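PDB 1FMJ: retinol dehydratase from Spodoptera frugiperda, which dehydrates retinol with a sulfotransferase-type fold, probably through a sulfonated intermediate, and binds retinol together with adenosine-3',5'-diphosphate. Local coordinates for residues Y182-P187 with E229-A234; F247-L252 with G314-W319; F67-Q72 with V161-P166. All blocks are in the same frame, centred on the assembly; numbering follows the deposited sequence.

Contact 1: residues Y182-P187 with E229-A234; sequences YLARDP and EHVKEA. With A3P (adenosine-3'-5'-diphosphate), chain G.
Tyr182 and His230 meet at their polar rims: OH of Tyr182 lies 2.7 Å from ND1 of His230, a hydrogen bond in which either could be the donor. The rings stand rim to rim with planes 39° apart, neither covering the other's face. Ala234 uses a face of the phenol, its CB 3.4 Å from the Tyr182 ring centroid in a CH-pi contact almost on the ring normal. Val231 closes in on the hydroxyl, CG2 to Tyr182 OH being 3.7 Å. The side chain of Tyr182 leaves the strand toward helix 227-235, which covers the parallel sheet of this P-loop-type alpha/beta fold; CG is anti to the backbone N (chi1 -180°). Phe245, on the adjoining strand, adds its ring to the same apolar layer. A phenylalanine in place of Tyr182 would probably leave ND1 of His230 without its mate and the imidazole freer to turn about its NE2 bond to His164 O. Farther out, the extended Arg185 reaches the nucleotide: NH2 gives a 2.8 Å bond to O3P and NH1 a 3.0 Å bond to O3' of adenosine-3',5'-diphosphate. Arg73 O also bonds to Arg185 NH1, while the Asp186 side chain caps the following helix.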
loop_
_atom_site.group_PDB
_atom_site.type_symbol
_atom_site.label_atom_id
_atom_site.label_comp_id
_atom_site.label_asym_id
_atom_site.label_seq_id
_atom_site.Cartn_x
_atom_site.Cartn_y
_atom_site.Cartn_z
ATOM N N TYR A 182 -4.947 6.619 -7.831
ATOM C CA TYR A 182 -4.346 6.783 -6.526
ATOM C C TYR A 182 -5.418 6.929 -5.467
ATOM O O TYR A 182 -6.335 7.748 -5.589
ATOM C CB TYR A 182 -3.436 8.007 -6.518
ATOM C CG TYR A 182 -2.754 8.265 -5.198
ATOM C CD1 TYR A 182 -1.435 7.883 -4.987
ATOM C CD2 TYR A 182 -3.426 8.922 -4.165
ATOM C CE1 TYR A 182 -0.785 8.155 -3.776
ATOM C CE2 TYR A 182 -2.795 9.195 -2.957
ATOM C CZ TYR A 182 -1.475 8.815 -2.769
ATOM O OH TYR A 182 -0.843 9.134 -1.587
ATOM N N LEU A 183 -5.293 6.123 -4.424
ATOM C CA LEU A 183 -6.243 6.149 -3.323
ATOM C C LEU A 183 -5.679 6.824 -2.083
ATOM O O LEU A 183 -4.514 6.614 -1.720
ATOM C CB LEU A 183 -6.680 4.728 -2.970
ATOM C CG LEU A 183 -8.019 4.251 -3.548
ATOM C CD1 LEU A 183 -9.151 5.097 -2.983
ATOM C CD2 LEU A 183 -7.992 4.333 -5.070
ATOM N N ALA A 184 -6.521 7.644 -1.457
ATOM C CA ALA A 184 -6.191 8.362 -0.231
ATOM C C ALA A 184 -7.301 8.038 0.759
ATOM O O ALA A 184 -8.422 7.718 0.367
ATOM C CB ALA A 184 -6.124 9.863 -0.474
ATOM N N ARG A 185 -6.986 8.119 2.041
ATOM C CA ARG A 185 -7.949 7.801 3.084
ATOM C C ARG A 185 -7.586 8.611 4.322
ATOM O O ARG A 185 -6.420 8.938 4.528
ATOM C CB ARG A 185 -7.861 6.303 3.398
ATOM C CG ARG A 185 -8.882 5.782 4.405
ATOM C CD ARG A 185 -8.604 4.319 4.736
ATOM N NE ARG A 185 -9.617 3.776 5.638
ATOM C CZ ARG A 185 -9.589 2.555 6.161
ATOM N NH1 ARG A 185 -8.591 1.717 5.880
ATOM N NH2 ARG A 185 -10.574 2.170 6.967
ATOM N N ASP A 186 -8.585 8.940 5.136
ATOM C CA ASP A 186 -8.359 9.701 6.366
ATOM C C ASP A 186 -7.130 9.078 7.028
ATOM O O ASP A 186 -7.111 7.879 7.276
ATOM C CB ASP A 186 -9.572 9.557 7.285
ATOM C CG ASP A 186 -9.502 10.451 8.504
ATOM O OD1 ASP A 186 -8.448 10.496 9.181
ATOM O OD2 ASP A 186 -10.520 11.113 8.782
ATOM N N PRO A 187 -6.102 9.888 7.333
ATOM C CA PRO A 187 -4.852 9.441 7.961
ATOM C C PRO A 187 -5.031 8.684 9.279
ATOM O O PRO A 187 -4.259 7.775 9.603
ATOM C CB PRO A 187 -4.076 10.744 8.179
ATOM C CG PRO A 187 -4.710 11.718 7.265
ATOM C CD PRO A 187 -6.150 11.358 7.265
ATOM N N GLU A 229 3.159 14.179 2.494
ATOM C CA GLU A 229 3.983 14.442 1.315
ATOM C C GLU A 229 3.624 13.415 0.245
ATOM O O GLU A 229 3.620 13.713 -0.952
ATOM C CB GLU A 229 5.472 14.348 1.653
ATOM C CG GLU A 229 5.958 15.433 2.614
ATOM C CD GLU A 229 5.442 16.810 2.234
ATOM O OE1 GLU A 229 5.520 17.159 1.034
ATOM O OE2 GLU A 229 4.960 17.542 3.129
ATOM N N HIS A 230 3.304 12.204 0.685
ATOM C CA HIS A 230 2.933 11.119 -0.231
ATOM C C HIS A 230 1.631 11.494 -0.938
ATOM O O HIS A 230 1.538 11.452 -2.169
ATOM C CB HIS A 230 2.769 9.813 0.568
ATOM C CG HIS A 230 2.709 8.574 -0.276
ATOM N ND1 HIS A 230 1.739 8.369 -1.231
ATOM C CD2 HIS A 230 3.468 7.451 -0.262
ATOM C CE1 HIS A 230 1.896 7.171 -1.766
ATOM N NE2 HIS A 230 2.938 6.593 -1.193
ATOM N N VAL A 231 0.631 11.887 -0.160
ATOM C CA VAL A 231 -0.663 12.282 -0.714
ATOM C C VAL A 231 -0.576 13.535 -1.579
ATOM O O VAL A 231 -1.140 13.583 -2.671
ATOM C CB VAL A 231 -1.685 12.568 0.395
ATOM C CG1 VAL A 231 -3.013 13.037 -0.220
ATOM C CG2 VAL A 231 -1.901 11.318 1.245
ATOM N N LYS A 232 0.112 14.560 -1.083
ATOM C CA LYS A 232 0.221 15.810 -1.826
ATOM C C LYS A 232 0.809 15.650 -3.227
ATOM O O LYS A 232 0.366 16.304 -4.162
ATOM C CB LYS A 232 1.022 16.838 -1.018
ATOM C CG LYS A 232 0.292 17.273 0.244
ATOM C CD LYS A 232 0.932 18.476 0.896
ATOM C CE LYS A 232 0.079 18.955 2.053
ATOM N NZ LYS A 232 0.588 20.228 2.598
ATOM N N GLU A 233 1.795 14.775 -3.374
ATOM C CA GLU A 233 2.410 14.554 -4.679
ATOM C C GLU A 233 1.407 14.055 -5.705
ATOM O O GLU A 233 1.472 14.422 -6.876
ATOM C CB GLU A 233 3.550 13.552 -4.569
ATOM C CG GLU A 233 4.858 14.152 -4.113
ATOM C CD GLU A 233 5.993 13.160 -4.228
ATOM O OE1 GLU A 233 5.932 12.320 -5.149
ATOM O OE2 GLU A 233 6.946 13.221 -3.413
ATOM N N ALA A 234 0.481 13.209 -5.266
ATOM C CA ALA A 234 -0.530 12.673 -6.167
ATOM C C ALA A 234 -1.623 13.702 -6.357
ATOM O O ALA A 234 -2.160 13.859 -7.453
ATOM C CB ALA A 234 -1.121 11.394 -5.599
HETATM P P1 A3P G . -9.424 -1.551 7.603
HETATM O O1P A3P G . -8.179 -1.992 8.255
HETATM O O2P A3P G . -10.476 -2.585 7.688
HETATM O O3P A3P G . -9.906 -0.299 8.206
HETATM P P2 A3P G . -5.216 -1.629 1.292
HETATM O O4P A3P G . -5.817 -2.564 0.328
HETATM O O5P A3P G . -4.714 -0.420 0.605
HETATM O O6P A3P G . -4.122 -2.310 2.042
HETATM O "O5'" A3P G . -6.324 -1.178 2.323
HETATM C "C5'" A3P G . -6.988 -2.108 3.163
HETATM C "C4'" A3P G . -8.194 -1.464 3.853
HETATM O "O4'" A3P G . -9.330 -1.565 2.948
HETATM C "C3'" A3P G . -8.615 -2.212 5.118
HETATM O "O3'" A3P G . -9.127 -1.251 6.070
HETATM C "C2'" A3P G . -9.606 -3.211 4.556
HETATM O "O2'" A3P G . -10.420 -3.937 5.472
HETATM C "C1'" A3P G . -10.366 -2.321 3.584
HETATM N N9 A3P G . -11.123 -3.088 2.586
HETATM C C8 A3P G . -10.715 -4.150 1.795
HETATM N N7 A3P G . -11.630 -4.624 0.993
HETATM C C5 A3P G . -12.736 -3.827 1.258
HETATM C C6 A3P G . -14.076 -3.794 0.738
HETATM N N6 A3P G . -14.516 -4.634 -0.204
HETATM N N1 A3P G . -14.955 -2.835 1.238
HETATM C C2 A3P G . -14.542 -1.951 2.204
HETATM N N3 A3P G . -13.300 -1.886 2.776
HETATM C C4 A3P G . -12.442 -2.858 2.254
#

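Contact 2: residues F247-L252 with G314-W319; sequences FYEDYL and GKAGCW. With HG (mercury (II) ion), chain E; A3P (adenosine-3'-5'-diphosphate), chain G.
Gly314 faces Tyr248 and Leu252 where the family's RKGxxGxW signature, a nucleotide-binding loop of sulfotransferases, passes helix 248-253. Its N-H gives a 2.8 Å bond to O2P of adenosine-3',5'-diphosphate, fairly straight at 159°. A CB here would be crowded by adenine C2 and, at these backbone angles, pressed against the preceding carbonyl O. The Gly314 carbonyl turns to the helix, its O 3.2 Å from Tyr248 OH and 3.7 Å from Leu252 CD2. Tyr248, its CG anti to the backbone N (chi1 170°), brings its ring edge to the base: Tyr248 OH donates to N3 of the adenine at 2.9 Å, with N3 near the plane of the phenol ring. Leu252 adds an apolar contact through CD2, which lies 3.9 Å from adenine C2, so one branch touches both the loop and the base. The Lys315 CB points away from the helix, while the carbonyl O of Lys315 sits at the edge of the Tyr248 ring and takes a weak bond from Arg185. Ala316 meets the other leucine branch, which also touches Gly314 O, with CB to Leu252 CD1 at 3.6 Å; it approaches the aliphatic part of Glu249 too, whose carboxylate binds the backbone N of Asp186. Beyond it the loop leaves the helix, and SG of Cys318 binds the mercury ion of this derivative at 2.6 Å.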
loop_
_atom_site.group_PDB
_atom_site.type_symbol
_atom_site.label_atom_id
_atom_site.label_comp_id
_atom_site.label_asym_id
_atom_site.label_seq_id
_atom_site.Cartn_x
_atom_site.Cartn_y
_atom_site.Cartn_z
ATOM N N PHE A 247 -10.972 8.848 -2.973
ATOM C CA PHE A 247 -10.931 8.751 -1.522
ATOM C C PHE A 247 -11.646 7.481 -1.086
ATOM O O PHE A 247 -12.757 7.199 -1.534
ATOM C CB PHE A 247 -11.601 9.961 -0.865
ATOM C CG PHE A 247 -10.807 11.232 -0.978
ATOM C CD1 PHE A 247 -11.120 12.179 -1.941
ATOM C CD2 PHE A 247 -9.747 11.482 -0.116
ATOM C CE1 PHE A 247 -10.390 13.360 -2.044
ATOM C CE2 PHE A 247 -9.011 12.658 -0.213
ATOM C CZ PHE A 247 -9.334 13.598 -1.177
ATOM N N TYR A 248 -11.004 6.721 -0.206
ATOM C CA TYR A 248 -11.567 5.472 0.291
ATOM C C TYR A 248 -12.978 5.667 0.844
ATOM O O TYR A 248 -13.840 4.804 0.695
ATOM C CB TYR A 248 -10.658 4.906 1.376
ATOM C CG TYR A 248 -11.249 3.738 2.131
ATOM C CD1 TYR A 248 -11.358 2.476 1.545
ATOM C CD2 TYR A 248 -11.708 3.900 3.432
ATOM C CE1 TYR A 248 -11.910 1.402 2.250
ATOM C CE2 TYR A 248 -12.256 2.841 4.138
ATOM C CZ TYR A 248 -12.353 1.601 3.548
ATOM O OH TYR A 248 -12.880 0.562 4.277
ATOM N N GLU A 249 -13.208 6.800 1.487
ATOM C CA GLU A 249 -14.514 7.084 2.052
ATOM C C GLU A 249 -15.616 7.087 0.985
ATOM O O GLU A 249 -16.716 6.576 1.219
ATOM C CB GLU A 249 -14.491 8.427 2.788
ATOM C CG GLU A 249 -13.693 8.438 4.098
ATOM C CD GLU A 249 -12.184 8.390 3.907
ATOM O OE1 GLU A 249 -11.697 8.772 2.821
ATOM O OE2 GLU A 249 -11.479 7.993 4.859
ATOM N N ASP A 250 -15.326 7.648 -0.184
ATOM C CA ASP A 250 -16.323 7.692 -1.243
ATOM C C ASP A 250 -16.747 6.308 -1.717
ATOM O O ASP A 250 -17.863 6.136 -2.199
ATOM C CB ASP A 250 -15.829 8.544 -2.415
ATOM C CG ASP A 250 -15.757 10.024 -2.056
ATOM O OD1 ASP A 250 -16.658 10.497 -1.328
ATOM O OD2 ASP A 250 -14.818 10.717 -2.502
ATOM N N TYR A 251 -15.860 5.327 -1.568
ATOM C CA TYR A 251 -16.161 3.947 -1.946
ATOM C C TYR A 251 -17.304 3.430 -1.071
ATOM O O TYR A 251 -18.158 2.671 -1.527
ATOM C CB TYR A 251 -14.940 3.045 -1.715
ATOM C CG TYR A 251 -13.939 2.946 -2.855
ATOM C CD1 TYR A 251 -12.671 2.410 -2.633
ATOM C CD2 TYR A 251 -14.267 3.348 -4.152
ATOM C CE1 TYR A 251 -11.750 2.273 -3.665
ATOM C CE2 TYR A 251 -13.342 3.210 -5.207
ATOM C CZ TYR A 251 -12.087 2.673 -4.948
ATOM O OH TYR A 251 -11.168 2.528 -5.957
ATOM N N LEU A 252 -17.292 3.840 0.198
ATOM C CA LEU A 252 -18.296 3.428 1.171
ATOM C C LEU A 252 -19.588 4.233 1.063
ATOM O O LEU A 252 -20.653 3.766 1.480
ATOM C CB LEU A 252 -17.740 3.569 2.594
ATOM C CG LEU A 252 -16.370 2.948 2.881
ATOM C CD1 LEU A 252 -16.019 3.164 4.347
ATOM C CD2 LEU A 252 -16.393 1.467 2.545
ATOM N N GLY A 314 -13.281 -2.579 7.301
ATOM C CA GLY A 314 -13.960 -1.943 6.188
ATOM C C GLY A 314 -14.795 -0.711 6.504
ATOM O O GLY A 314 -15.615 -0.294 5.692
ATOM N N LYS A 315 -14.589 -0.108 7.668
ATOM C CA LYS A 315 -15.371 1.065 8.032
ATOM C C LYS A 315 -14.544 2.333 7.961
ATOM O O LYS A 315 -13.319 2.294 7.854
ATOM C CB LYS A 315 -15.911 0.934 9.461
ATOM C CG LYS A 315 -16.532 -0.408 9.798
ATOM C CD LYS A 315 -17.750 -0.706 8.942
ATOM C CE LYS A 315 -18.412 -2.008 9.384
ATOM N NZ LYS A 315 -19.546 -2.372 8.493
ATOM N N ALA A 316 -15.232 3.462 8.026
ATOM C CA ALA A 316 -14.582 4.756 8.023
ATOM C C ALA A 316 -14.965 5.387 9.356
ATOM O O ALA A 316 -16.108 5.262 9.791
ATOM C CB ALA A 316 -15.095 5.596 6.874
ATOM N N GLY A 317 -14.010 6.040 10.010
ATOM C CA GLY A 317 -14.296 6.677 11.285
ATOM C C GLY A 317 -14.039 5.853 12.538
ATOM O O GLY A 317 -14.305 6.318 13.652
ATOM N N CYS A 318 -13.515 4.640 12.383
ATOM C CA CYS A 318 -13.252 3.801 13.549
ATOM C C CYS A 318 -12.076 4.316 14.369
ATOM O O CYS A 318 -11.842 3.848 15.485
ATOM C CB CYS A 318 -12.984 2.358 13.126
ATOM S SG CYS A 318 -14.416 1.516 12.406
ATOM N N TRP A 319 -11.334 5.275 13.817
ATOM C CA TRP A 319 -10.193 5.822 14.534
ATOM C C TRP A 319 -10.630 6.374 15.895
ATOM O O TRP A 319 -9.840 6.409 16.840
ATOM C CB TRP A 319 -9.511 6.929 13.726
ATOM C CG TRP A 319 -10.369 8.137 13.506
ATOM C CD1 TRP A 319 -11.237 8.353 12.470
ATOM C CD2 TRP A 319 -10.447 9.296 14.345
ATOM N NE1 TRP A 319 -11.845 9.576 12.611
ATOM C CE2 TRP A 319 -11.381 10.178 13.752
ATOM C CE3 TRP A 319 -9.823 9.677 15.541
ATOM C CZ2 TRP A 319 -11.703 11.422 14.314
ATOM C CZ3 TRP A 319 -10.144 10.916 16.100
ATOM C CH2 TRP A 319 -11.076 11.773 15.483
HETATM HG HG HG E . -16.227 1.742 14.331
HETATM P P1 A3P G . -9.424 -1.551 7.603
HETATM O O1P A3P G . -8.179 -1.992 8.255
HETATM O O2P A3P G . -10.476 -2.585 7.688
HETATM O O3P A3P G . -9.906 -0.299 8.206
HETATM P P2 A3P G . -5.216 -1.629 1.292
HETATM O O4P A3P G . -5.817 -2.564 0.328
HETATM O O5P A3P G . -4.714 -0.420 0.605
HETATM O O6P A3P G . -4.122 -2.310 2.042
HETATM O "O5'" A3P G . -6.324 -1.178 2.323
HETATM C "C5'" A3P G . -6.988 -2.108 3.163
HETATM C "C4'" A3P G . -8.194 -1.464 3.853
HETATM O "O4'" A3P G . -9.330 -1.565 2.948
HETATM C "C3'" A3P G . -8.615 -2.212 5.118
HETATM O "O3'" A3P G . -9.127 -1.251 6.070
HETATM C "C2'" A3P G . -9.606 -3.211 4.556
HETATM O "O2'" A3P G . -10.420 -3.937 5.472
HETATM C "C1'" A3P G . -10.366 -2.321 3.584
HETATM N N9 A3P G . -11.123 -3.088 2.586
HETATM C C8 A3P G . -10.715 -4.150 1.795
HETATM N N7 A3P G . -11.630 -4.624 0.993
HETATM C C5 A3P G . -12.736 -3.827 1.258
HETATM C C6 A3P G . -14.076 -3.794 0.738
HETATM N N6 A3P G . -14.516 -4.634 -0.204
HETATM N N1 A3P G . -14.955 -2.835 1.238
HETATM C C2 A3P G . -14.542 -1.951 2.204
HETATM N N3 A3P G . -13.300 -1.886 2.776
HETATM C C4 A3P G . -12.442 -2.858 2.254
#

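Contact 3: residues F67-Q72 with V161-P166; sequences FVASYQ and VKTHLP. With RTL (retinol), chain H.
Phe67 and Val161 pair in the central parallel sheet of the sulfotransferase P-loop-type fold. Val161 sets CB over the face of the ring, 3.7 Å from the Phe67 ring centroid, in a CH-pi contact. The backbones are stitched by Val68 N to Val161 O at 2.8 Å and by Thr163 N to Val68 O at 3.0 Å. On the face shared with Phe67, Ala69 CB packs on Thr163 CG2 at 3.6 Å, while OG1 of Thr163 accepts from Leu165 N in an ST turn and bonds to Asp107 OD1. Past this zipped part the pairing slackens: Ser70 N makes a weak bond to Thr163 O, and beyond it the segments meet mainly through the His164 imidazole. ND1 of His164 donates to Ser70 O at 3.1 Å, the donor standing 53° out of the carbonyl plane although the oxygen stays near the ring plane. Gln72 CB covers one face, 3.9 Å from the His164 centroid, so the ring is held in plane and from above. NE2 thus faces the retinol pocket, which the extended Lys162 enters from the face it shares with Val68: O1 of retinol lies 2.9 Å from His164 NE2 and also bonds to Lys162 NZ.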
loop_
_atom_site.group_PDB
_atom_site.type_symbol
_atom_site.label_atom_id
_atom_site.label_comp_id
_atom_site.label_asym_id
_atom_site.label_seq_id
_atom_site.Cartn_x
_atom_site.Cartn_y
_atom_site.Cartn_z
ATOM N N PHE A 67 -1.463 1.534 -13.214
ATOM C CA PHE A 67 -0.969 1.512 -11.838
ATOM C C PHE A 67 -2.035 1.810 -10.810
ATOM O O PHE A 67 -2.904 2.650 -11.025
ATOM C CB PHE A 67 0.126 2.564 -11.621
ATOM C CG PHE A 67 1.467 2.202 -12.180
ATOM C CD1 PHE A 67 1.652 2.026 -13.544
ATOM C CD2 PHE A 67 2.570 2.108 -11.335
ATOM C CE1 PHE A 67 2.914 1.766 -14.057
ATOM C CE2 PHE A 67 3.837 1.850 -11.841
ATOM C CZ PHE A 67 4.008 1.679 -13.210
ATOM N N VAL A 68 -1.956 1.118 -9.684
ATOM C CA VAL A 68 -2.844 1.380 -8.570
ATOM C C VAL A 68 -1.839 1.745 -7.482
ATOM O O VAL A 68 -1.021 0.912 -7.061
ATOM C CB VAL A 68 -3.658 0.144 -8.173
ATOM C CG1 VAL A 68 -4.524 0.471 -6.967
ATOM C CG2 VAL A 68 -4.536 -0.284 -9.343
ATOM N N ALA A 69 -1.882 3.003 -7.059
ATOM C CA ALA A 69 -0.951 3.510 -6.067
ATOM C C ALA A 69 -1.691 4.095 -4.883
ATOM O O ALA A 69 -2.872 4.429 -4.978
ATOM C CB ALA A 69 -0.047 4.571 -6.702
ATOM N N SER A 70 -0.990 4.228 -3.770
ATOM C CA SER A 70 -1.613 4.757 -2.565
ATOM C C SER A 70 -0.668 4.660 -1.402
ATOM O O SER A 70 0.360 3.986 -1.485
ATOM C CB SER A 70 -2.819 3.900 -2.197
ATOM O OG SER A 70 -2.354 2.602 -1.855
ATOM N N TYR A 71 -1.008 5.339 -0.312
ATOM C CA TYR A 71 -0.221 5.169 0.891
ATOM C C TYR A 71 -0.932 3.899 1.390
ATOM O O TYR A 71 -2.157 3.805 1.291
ATOM C CB TYR A 71 -0.416 6.288 1.903
ATOM C CG TYR A 71 0.359 5.962 3.150
ATOM C CD1 TYR A 71 1.731 6.196 3.218
ATOM C CD2 TYR A 71 -0.239 5.252 4.188
ATOM C CE1 TYR A 71 2.494 5.714 4.282
ATOM C CE2 TYR A 71 0.511 4.765 5.249
ATOM C CZ TYR A 71 1.877 4.992 5.286
ATOM O OH TYR A 71 2.626 4.429 6.289
ATOM N N GLN A 72 -0.194 2.935 1.916
ATOM C CA GLN A 72 -0.809 1.674 2.343
ATOM C C GLN A 72 -2.028 1.751 3.258
ATOM O O GLN A 72 -2.150 2.649 4.089
ATOM C CB GLN A 72 0.234 0.759 2.993
ATOM C CG GLN A 72 0.876 1.317 4.262
ATOM C CD GLN A 72 1.497 0.219 5.121
ATOM O OE1 GLN A 72 0.983 -0.119 6.192
ATOM N NE2 GLN A 72 2.599 -0.351 4.648
ATOM N N VAL A 161 0.280 -2.786 -12.178
ATOM C CA VAL A 161 1.254 -2.524 -11.130
ATOM C C VAL A 161 0.647 -1.945 -9.867
ATOM O O VAL A 161 -0.109 -0.967 -9.917
ATOM C CB VAL A 161 2.338 -1.538 -11.617
ATOM C CG1 VAL A 161 3.417 -1.389 -10.545
ATOM C CG2 VAL A 161 2.930 -2.014 -12.932
ATOM N N LYS A 162 0.989 -2.554 -8.736
ATOM C CA LYS A 162 0.527 -2.086 -7.438
ATOM C C LYS A 162 1.731 -1.433 -6.786
ATOM O O LYS A 162 2.831 -1.977 -6.841
ATOM C CB LYS A 162 0.073 -3.261 -6.574
ATOM C CG LYS A 162 0.031 -2.955 -5.085
ATOM C CD LYS A 162 -0.226 -4.215 -4.281
ATOM C CE LYS A 162 -0.134 -3.951 -2.800
ATOM N NZ LYS A 162 -0.415 -5.173 -2.017
ATOM N N THR A 163 1.549 -0.267 -6.180
ATOM C CA THR A 163 2.681 0.374 -5.532
ATOM C C THR A 163 2.275 1.334 -4.433
ATOM O O THR A 163 1.184 1.914 -4.461
ATOM C CB THR A 163 3.570 1.156 -6.553
ATOM O OG1 THR A 163 4.762 1.609 -5.894
ATOM C CG2 THR A 163 2.837 2.373 -7.087
ATOM N N HIS A 164 3.159 1.482 -3.456
ATOM C CA HIS A 164 2.940 2.412 -2.368
ATOM C C HIS A 164 4.044 3.464 -2.475
ATOM O O HIS A 164 4.302 4.210 -1.545
ATOM C CB HIS A 164 2.984 1.694 -1.011
ATOM C CG HIS A 164 1.924 0.646 -0.852
ATOM N ND1 HIS A 164 0.590 0.894 -1.096
ATOM C CD2 HIS A 164 2.002 -0.656 -0.485
ATOM C CE1 HIS A 164 -0.108 -0.209 -0.888
ATOM N NE2 HIS A 164 0.724 -1.165 -0.516
ATOM N N LEU A 165 4.706 3.522 -3.626
ATOM C CA LEU A 165 5.756 4.520 -3.786
ATOM C C LEU A 165 5.177 5.859 -4.216
ATOM O O LEU A 165 4.297 5.916 -5.077
ATOM C CB LEU A 165 6.802 4.065 -4.813
ATOM C CG LEU A 165 7.711 2.913 -4.362
ATOM C CD1 LEU A 165 8.681 2.550 -5.466
ATOM C CD2 LEU A 165 8.456 3.312 -3.103
ATOM N N PRO A 166 5.635 6.952 -3.587
ATOM C CA PRO A 166 5.150 8.285 -3.945
ATOM C C PRO A 166 5.680 8.568 -5.352
ATOM O O PRO A 166 6.693 7.993 -5.762
ATOM C CB PRO A 166 5.778 9.182 -2.871
ATOM C CG PRO A 166 7.040 8.471 -2.534
ATOM C CD PRO A 166 6.593 7.027 -2.469
HETATM C C1 RTL H . 7.629 -11.175 6.238
HETATM C C2 RTL H . 9.062 -11.249 6.857
HETATM C C3 RTL H . 10.140 -11.570 5.830
HETATM C C4 RTL H . 10.119 -11.887 4.336
HETATM C C5 RTL H . 8.651 -11.783 3.916
HETATM C C6 RTL H . 7.525 -11.472 4.695
HETATM C C7 RTL H . 6.150 -11.396 4.133
HETATM C C8 RTL H . 5.644 -10.303 3.489
HETATM C C9 RTL H . 4.287 -10.218 2.933
HETATM C C10 RTL H . 3.926 -9.038 2.308
HETATM C C11 RTL H . 2.653 -8.650 1.661
HETATM C C12 RTL H . 2.234 -7.407 2.074
HETATM C C13 RTL H . 1.081 -6.528 1.786
HETATM C C14 RTL H . 0.698 -5.292 2.225
HETATM C C15 RTL H . 1.084 -4.107 1.442
HETATM O O1 RTL H . 0.166 -3.805 0.479
HETATM C C16 RTL H . 7.248 -9.732 6.628
HETATM C C17 RTL H . 6.831 -12.141 7.128
HETATM C C18 RTL H . 8.528 -12.115 2.421
HETATM C C19 RTL H . 3.328 -11.417 3.061
HETATM C C20 RTL H . 0.203 -7.279 0.770
#

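Contacts 1 and 3 are wholly buried and belong to one parallel sheet, whose strands 66-70 and 179-184 are neighbours, joined by Leu183 N to Ala69 O at 3.0 Å. Contact 3 is strand against strand, ruled by backbone bonds; contact 1 is strand against helix, ruled by side chains, with a single bond across it. Contact 2 lies farther out and is partly exposed, a loop laid on a helix by apolar touches and a shared nucleotide. It continues contact 1 through Ala184 O and Tyr248 N, and both bind adenosine-3',5'-diphosphate, whereas contact 3 holds the retinol hydroxyl. Contacts 2 and 3 do not touch, their centres about 18 Å apart.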